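Local coordinates for protein pectate lyase 47 (Bacillus sp. TS-47, PDB 1VBL) that probably cleaves pectate, the polygalacturonate of plant cell walls, by calcium-dependent elimination, as a secreted, thermostable member of polysaccharide lyase family 1, at residues A[110-113]-A[114-118]; A[100-104]-A[105-109]. All coordinates share one frame; numbering follows the deposited sequence.

Interaction 1: A[110-113]-A[114-118]; sequences PLEE and ARVRS
Glu-112 and Arg-115, one helical turn apart, run side by side and meet in a two-pronged salt bridge on the close-packed side of the helix. Arg-115 offers the edge of its guanidinium group: NE donates to OE1 of Glu-112 over 2.9 Å, while NH2 donates to OE2 of Glu-112 over 2.8 Å, both nearly straight. The oxygens lie close to the guanidinium plane, yet the two flat groups are turned 41° apart, and each nitrogen comes from out of the carboxylate plane. A bend at chi2 (61°) of Glu-112 swings its carboxylate along the helix to this edge. Tyr-93 OH also bonds OE1, and NH1 of Arg-115 bonds the backbone carbonyl of Phe-172 and the side-chain OE1 of Gln-119, so the buried arginine is well supplied with acceptors. This is an i to i+3 ion pair on the first turns of the helix 110-126, which begins at Pro-110; its ring nitrogen carries no N-H, and a first turn has no earlier helical carbonyl to receive one. Buried Ala-114 is small enough to sit against Asp-85 and Phe-88. The solvent side is looser: Glu-113 OE1 and Arg-117 NH1 stay 4.9 Å apart, joined by a water. A second water links Pro-110 O to NH2 of Arg-117, whose NE forms its salt bridge with Asp-85.

Interaction 2: A[100-104]-A[105-109]; sequences ATWGK and KEVEG
Trp-102 spends the one polar atom of its side chain on the loop that follows it: NE1 donates to the carbonyl oxygen of Lys-105 over 2.9 Å. The oxygen lies in the plane of the indole, but seen from the carbonyl the donor stands above the plane, and the bond is bent, with an N-H...O angle of 142°. With CG anti to the backbone N (chi1 -178°), the ring is carried against the loop.

Most of the remaining contacts are of the ring carbons with the backbone oxygens and side-chain carbons of the loop. At the ring edge CZ2 of Trp-102 lies 3.2 Å from Glu-106 O, and CH2 of Trp-102 is 3.5 Å from Glu-108 O. The aliphatic root of Lys-105 touches the pyrrole side, its CB lying 3.6 Å from NE1 of Trp-102, and farther along CG of Glu-108 comes to 4.1 Å from CZ2 of Trp-102. Tyr-97 meets the indole edge-to-face. Replacing Trp-102 by an alanine is likely to leave the Lys-105 carbonyl without this donor and to open a gap against residues 105-108.

Of the charged residues, Lys-104 turns elsewhere, its NZ bonding the carbonyl of Thr-181, which suits a long, flexible side chain on an exposed corner.

Backbone shape accounts for the glycines. Gly-109 has angles at which a side chain would strike the preceding carbonyl. The chain leaves the helix 99-102 by a type II' beta turn, Trp-102 to Lys-105, with Gly-103 in its second position, where positive phi (70°) favours glycine, and continues irregularly to the N-cap at Gly-109.

How the interactions relate
Following the chain from the N terminus, the helix 90-97 and the short helix 99-102 come first, and interaction 2 then turns the chain at Gly-103 and Lys-104 and carries it through 105-109. Interaction 1 opens at the very next residue, in the first turns of the helix 110-126. The two are therefore in series, neither nested nor crossed, and lie about 14 Å apart, centre to centre. They meet where CG1 of Val-107 packs 3.5 Å from OE1 of Glu-112. Tyr-97 and Tyr-93 of the helix 90-97 touch both, joining the linker and the later helix at the periphery of the chain, beside its parallel beta-helix.

Interaction 1: A[110-113]-A[114-118]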
ATOM      1  N   PRO A 110       3.337  21.560  24.152  1.00 22.19           N
ATOM      2  CA  PRO A 110       1.881  21.402  24.208  1.00 21.97           C
ATOM      3  C   PRO A 110       1.163  21.300  22.860  1.00 19.90           C
ATOM      4  O   PRO A 110       0.240  20.500  22.716  1.00 19.12           O
ATOM      5  CB  PRO A 110       1.427  22.608  25.036  1.00 22.75           C
ATOM      6  CG  PRO A 110       2.525  23.611  24.840  1.00 26.17           C
ATOM      7  CD  PRO A 110       3.762  22.752  24.902  1.00 23.51           C
ATOM      8  N   LEU A 111       1.579  22.096  21.878  1.00 18.27           N
ATOM      9  CA  LEU A 111       0.941  22.050  20.562  1.00 18.54           C
ATOM     10  C   LEU A 111       1.154  20.709  19.862  1.00 16.67           C
ATOM     11  O   LEU A 111       0.245  20.196  19.211  1.00 16.57           O
ATOM     12  CB  LEU A 111       1.451  23.183  19.670  1.00 18.69           C
ATOM     13  CG  LEU A 111       0.855  24.572  19.933  1.00 21.44           C
ATOM     14  CD1 LEU A 111       1.550  25.605  19.053  1.00 20.28           C
ATOM     15  CD2 LEU A 111      -0.644  24.546  19.651  1.00 21.10           C
ATOM     16  N   GLU A 112       2.354  20.151  19.987  1.00 17.21           N
ATOM     17  CA  GLU A 112       2.662  18.859  19.374  1.00 16.00           C
ATOM     18  C   GLU A 112       1.887  17.777  20.121  1.00 16.01           C
ATOM     19  O   GLU A 112       1.315  16.874  19.514  1.00 15.99           O
ATOM     20  CB  GLU A 112       4.171  18.590  19.438  1.00 16.33           C
ATOM     21  CG  GLU A 112       4.605  17.176  19.041  1.00 15.16           C
ATOM     22  CD  GLU A 112       4.253  16.799  17.608  1.00 16.85           C
ATOM     23  OE1 GLU A 112       3.788  17.663  16.833  1.00 14.16           O
ATOM     24  OE2 GLU A 112       4.454  15.618  17.252  1.00 17.43           O
ATOM     25  N   GLU A 113       1.866  17.876  21.446  1.00 14.73           N
ATOM     26  CA  GLU A 113       1.137  16.915  22.260  1.00 15.36           C
ATOM     27  C   GLU A 113      -0.344  16.963  21.889  1.00 15.26           C
ATOM     28  O   GLU A 113      -1.023  15.932  21.844  1.00 12.98           O
ATOM     29  CB  GLU A 113       1.329  17.241  23.743  1.00 20.08           C
ATOM     30  CG  GLU A 113       2.704  16.855  24.276  1.00 23.31           C
ATOM     31  CD  GLU A 113       3.085  17.615  25.532  1.00 26.58           C
ATOM     32  OE1 GLU A 113       2.176  18.046  26.271  1.00 27.81           O
ATOM     33  OE2 GLU A 113       4.299  17.772  25.785  1.00 28.63           O
ATOM     34  N   ALA A 114      -0.834  18.168  21.613  1.00 13.83           N
ATOM     35  CA  ALA A 114      -2.226  18.355  21.240  1.00 14.62           C
ATOM     36  C   ALA A 114      -2.473  17.765  19.852  1.00 13.72           C
ATOM     37  O   ALA A 114      -3.545  17.227  19.588  1.00 13.33           O
ATOM     38  CB  ALA A 114      -2.579  19.837  21.260  1.00 14.42           C
ATOM     39  N   ARG A 115      -1.480  17.864  18.972  1.00 14.22           N
ATOM     40  CA  ARG A 115      -1.612  17.310  17.624  1.00 14.40           C
ATOM     41  C   ARG A 115      -1.699  15.791  17.729  1.00 12.97           C
ATOM     42  O   ARG A 115      -2.495  15.153  17.041  1.00 14.01           O
ATOM     43  CB  ARG A 115      -0.407  17.682  16.754  1.00 14.89           C
ATOM     44  CG  ARG A 115      -0.513  17.160  15.316  1.00 15.12           C
ATOM     45  CD  ARG A 115       0.830  17.190  14.593  1.00 14.47           C
ATOM     46  NE  ARG A 115       1.793  16.263  15.188  1.00 14.86           N
ATOM     47  CZ  ARG A 115       1.718  14.938  15.101  1.00 15.18           C
ATOM     48  NH1 ARG A 115       0.723  14.364  14.435  1.00 16.13           N
ATOM     49  NH2 ARG A 115       2.638  14.183  15.686  1.00 14.98           N
ATOM     50  N   VAL A 116      -0.871  15.219  18.598  1.00 13.86           N
ATOM     51  CA  VAL A 116      -0.845  13.775  18.798  1.00 14.24           C
ATOM     52  C   VAL A 116      -2.197  13.256  19.262  1.00 13.54           C
ATOM     53  O   VAL A 116      -2.663  12.218  18.790  1.00 11.75           O
ATOM     54  CB  VAL A 116       0.234  13.362  19.831  1.00 14.77           C
ATOM     55  CG1 VAL A 116       0.105  11.878  20.164  1.00 15.22           C
ATOM     56  CG2 VAL A 116       1.623  13.646  19.273  1.00 17.15           C
ATOM     57  N   ARG A 117      -2.836  13.969  20.188  1.00 11.61           N
ATOM     58  CA  ARG A 117      -4.139  13.524  20.669  1.00 12.82           C
ATOM     59  C   ARG A 117      -5.189  13.643  19.568  1.00 10.60           C
ATOM     60  O   ARG A 117      -6.040  12.769  19.423  1.00 12.11           O
ATOM     61  CB  ARG A 117      -4.571  14.321  21.908  1.00 11.47           C
ATOM     62  CG  ARG A 117      -3.756  14.009  23.162  1.00 13.70           C
ATOM     63  CD  ARG A 117      -4.396  14.627  24.409  1.00 16.07           C
ATOM     64  NE  ARG A 117      -4.428  16.085  24.345  1.00 16.04           N
ATOM     65  CZ  ARG A 117      -3.443  16.876  24.758  1.00 17.45           C
ATOM     66  NH1 ARG A 117      -2.339  16.353  25.277  1.00 18.53           N
ATOM     67  NH2 ARG A 117      -3.559  18.191  24.642  1.00 15.87           N
ATOM     68  N   SER A 118      -5.122  14.717  18.789  1.00  9.53           N
ATOM     69  CA  SER A 118      -6.071  14.915  17.696  1.00 10.47           C
ATOM     70  C   SER A 118      -5.915  13.772  16.690  1.00 12.84           C
ATOM     71  O   SER A 118      -6.899  13.218  16.188  1.00 10.53           O
ATOM     72  CB  SER A 118      -5.798  16.247  16.992  1.00 12.05           C
ATOM     73  OG  SER A 118      -5.894  17.334  17.895  1.00 14.01           O
TER
HETATM   74  O   HOH W   1      -1.404  20.166  24.872  1.00 17.45           O
HETATM   75  O   HOH W   2      -0.356  17.987  26.968  1.00 26.60           O

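Interaction 2: A[100-104]-A[105-109]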
ATOM      1  N   ALA A 100      11.803  27.972   9.879  1.00 21.72           N
ATOM      2  CA  ALA A 100      12.394  29.304   9.923  1.00 22.73           C
ATOM      3  C   ALA A 100      12.518  29.867  11.335  1.00 22.67           C
ATOM      4  O   ALA A 100      13.215  30.856  11.546  1.00 23.17           O
ATOM      5  CB  ALA A 100      11.586  30.259   9.054  1.00 22.19           C
ATOM      6  N   THR A 101      11.848  29.258  12.306  1.00 21.48           N
ATOM      7  CA  THR A 101      11.949  29.760  13.669  1.00 21.77           C
ATOM      8  C   THR A 101      12.195  28.659  14.688  1.00 19.69           C
ATOM      9  O   THR A 101      12.779  28.899  15.745  1.00 18.50           O
ATOM     10  CB  THR A 101      10.696  30.565  14.074  1.00 24.03           C
ATOM     11  OG1 THR A 101      10.899  31.125  15.377  1.00 30.11           O
ATOM     12  CG2 THR A 101       9.462  29.677  14.094  1.00 24.54           C
ATOM     13  N   TRP A 102      11.757  27.447  14.369  1.00 18.18           N
ATOM     14  CA  TRP A 102      11.959  26.318  15.265  1.00 16.34           C
ATOM     15  C   TRP A 102      13.238  25.576  14.886  1.00 15.74           C
ATOM     16  O   TRP A 102      13.834  24.887  15.710  1.00 15.02           O
ATOM     17  CB  TRP A 102      10.758  25.363  15.203  1.00 15.44           C
ATOM     18  CG  TRP A 102      10.871  24.195  16.138  1.00 15.31           C
ATOM     19  CD1 TRP A 102      11.462  22.987  15.881  1.00 14.16           C
ATOM     20  CD2 TRP A 102      10.417  24.137  17.497  1.00 15.57           C
ATOM     21  NE1 TRP A 102      11.404  22.184  16.995  1.00 14.01           N
ATOM     22  CE2 TRP A 102      10.768  22.863  18.001  1.00 15.32           C
ATOM     23  CE3 TRP A 102       9.747  25.039  18.339  1.00 15.94           C
ATOM     24  CZ2 TRP A 102      10.471  22.466  19.311  1.00 14.92           C
ATOM     25  CZ3 TRP A 102       9.451  24.641  19.647  1.00 14.74           C
ATOM     26  CH2 TRP A 102       9.815  23.365  20.116  1.00 15.19           C
ATOM     27  N   GLY A 103      13.660  25.724  13.635  1.00 16.82           N
ATOM     28  CA  GLY A 103      14.863  25.048  13.187  1.00 19.11           C
ATOM     29  C   GLY A 103      14.681  23.543  13.078  1.00 20.78           C
ATOM     30  O   GLY A 103      13.585  23.064  12.779  1.00 20.84           O
ATOM     31  N   LYS A 104      15.751  22.796  13.328  1.00 21.66           N
ATOM     32  CA  LYS A 104      15.701  21.340  13.240  1.00 23.88           C
ATOM     33  C   LYS A 104      15.654  20.663  14.601  1.00 22.79           C
ATOM     34  O   LYS A 104      15.986  19.484  14.728  1.00 22.94           O
ATOM     35  CB  LYS A 104      16.904  20.817  12.447  1.00 27.20           C
ATOM     36  CG  LYS A 104      16.920  21.255  10.988  1.00 31.04           C
ATOM     37  CD  LYS A 104      18.134  20.703  10.256  1.00 34.43           C
ATOM     38  CE  LYS A 104      18.159  21.151   8.803  1.00 36.84           C
ATOM     39  NZ  LYS A 104      16.944  20.704   8.066  1.00 39.94           N
ATOM     40  N   LYS A 105      15.252  21.408  15.624  1.00 20.76           N
ATOM     41  CA  LYS A 105      15.155  20.839  16.958  1.00 20.99           C
ATOM     42  C   LYS A 105      13.995  19.851  16.960  1.00 21.37           C
ATOM     43  O   LYS A 105      13.075  19.961  16.149  1.00 19.27           O
ATOM     44  CB  LYS A 105      14.899  21.934  17.998  1.00 22.98           C
ATOM     45  CG  LYS A 105      16.023  22.956  18.128  1.00 24.95           C
ATOM     46  CD  LYS A 105      17.328  22.296  18.552  1.00 26.30           C
ATOM     47  CE  LYS A 105      18.434  23.324  18.722  1.00 27.89           C
ATOM     48  NZ  LYS A 105      19.731  22.691  19.088  1.00 29.09           N
ATOM     49  N   GLU A 106      14.053  18.884  17.864  1.00 22.14           N
ATOM     50  CA  GLU A 106      13.002  17.885  17.991  1.00 24.10           C
ATOM     51  C   GLU A 106      11.681  18.606  18.253  1.00 22.78           C
ATOM     52  O   GLU A 106      11.604  19.479  19.120  1.00 20.49           O
ATOM     53  CB  GLU A 106      13.319  16.947  19.160  1.00 27.93           C
ATOM     54  CG  GLU A 106      12.259  15.891  19.429  1.00 35.62           C
ATOM     55  CD  GLU A 106      12.527  15.111  20.703  1.00 39.23           C
ATOM     56  OE1 GLU A 106      13.587  14.453  20.793  1.00 41.97           O
ATOM     57  OE2 GLU A 106      11.677  15.159  21.620  1.00 42.75           O
ATOM     58  N   VAL A 107      10.646  18.247  17.502  1.00 22.04           N
ATOM     59  CA  VAL A 107       9.339  18.867  17.681  1.00 21.81           C
ATOM     60  C   VAL A 107       8.742  18.400  19.002  1.00 22.49           C
ATOM     61  O   VAL A 107       8.539  17.204  19.213  1.00 23.35           O
ATOM     62  CB  VAL A 107       8.385  18.497  16.526  1.00 21.43           C
ATOM     63  CG1 VAL A 107       7.010  19.099  16.770  1.00 20.71           C
ATOM     64  CG2 VAL A 107       8.955  19.001  15.207  1.00 23.33           C
ATOM     65  N   GLU A 108       8.471  19.350  19.893  1.00 21.13           N
ATOM     66  CA  GLU A 108       7.908  19.035  21.202  1.00 21.57           C
ATOM     67  C   GLU A 108       7.115  20.205  21.766  1.00 20.64           C
ATOM     68  O   GLU A 108       7.154  21.312  21.231  1.00 20.48           O
ATOM     69  CB  GLU A 108       9.021  18.674  22.189  1.00 23.16           C
ATOM     70  CG  GLU A 108      10.121  19.726  22.288  1.00 26.97           C
ATOM     71  CD  GLU A 108      10.922  19.623  23.577  1.00 30.30           C
ATOM     72  OE1 GLU A 108      12.081  20.083  23.594  1.00 30.32           O
ATOM     73  OE2 GLU A 108      10.387  19.096  24.576  1.00 33.11           O
ATOM     74  N   GLY A 109       6.398  19.953  22.853  1.00 20.14           N
ATOM     75  CA  GLY A 109       5.620  21.012  23.466  1.00 20.99           C
ATOM     76  C   GLY A 109       4.129  20.746  23.441  1.00 21.30           C
ATOM     77  O   GLY A 109       3.674  19.819  22.776  1.00 19.72           O
TER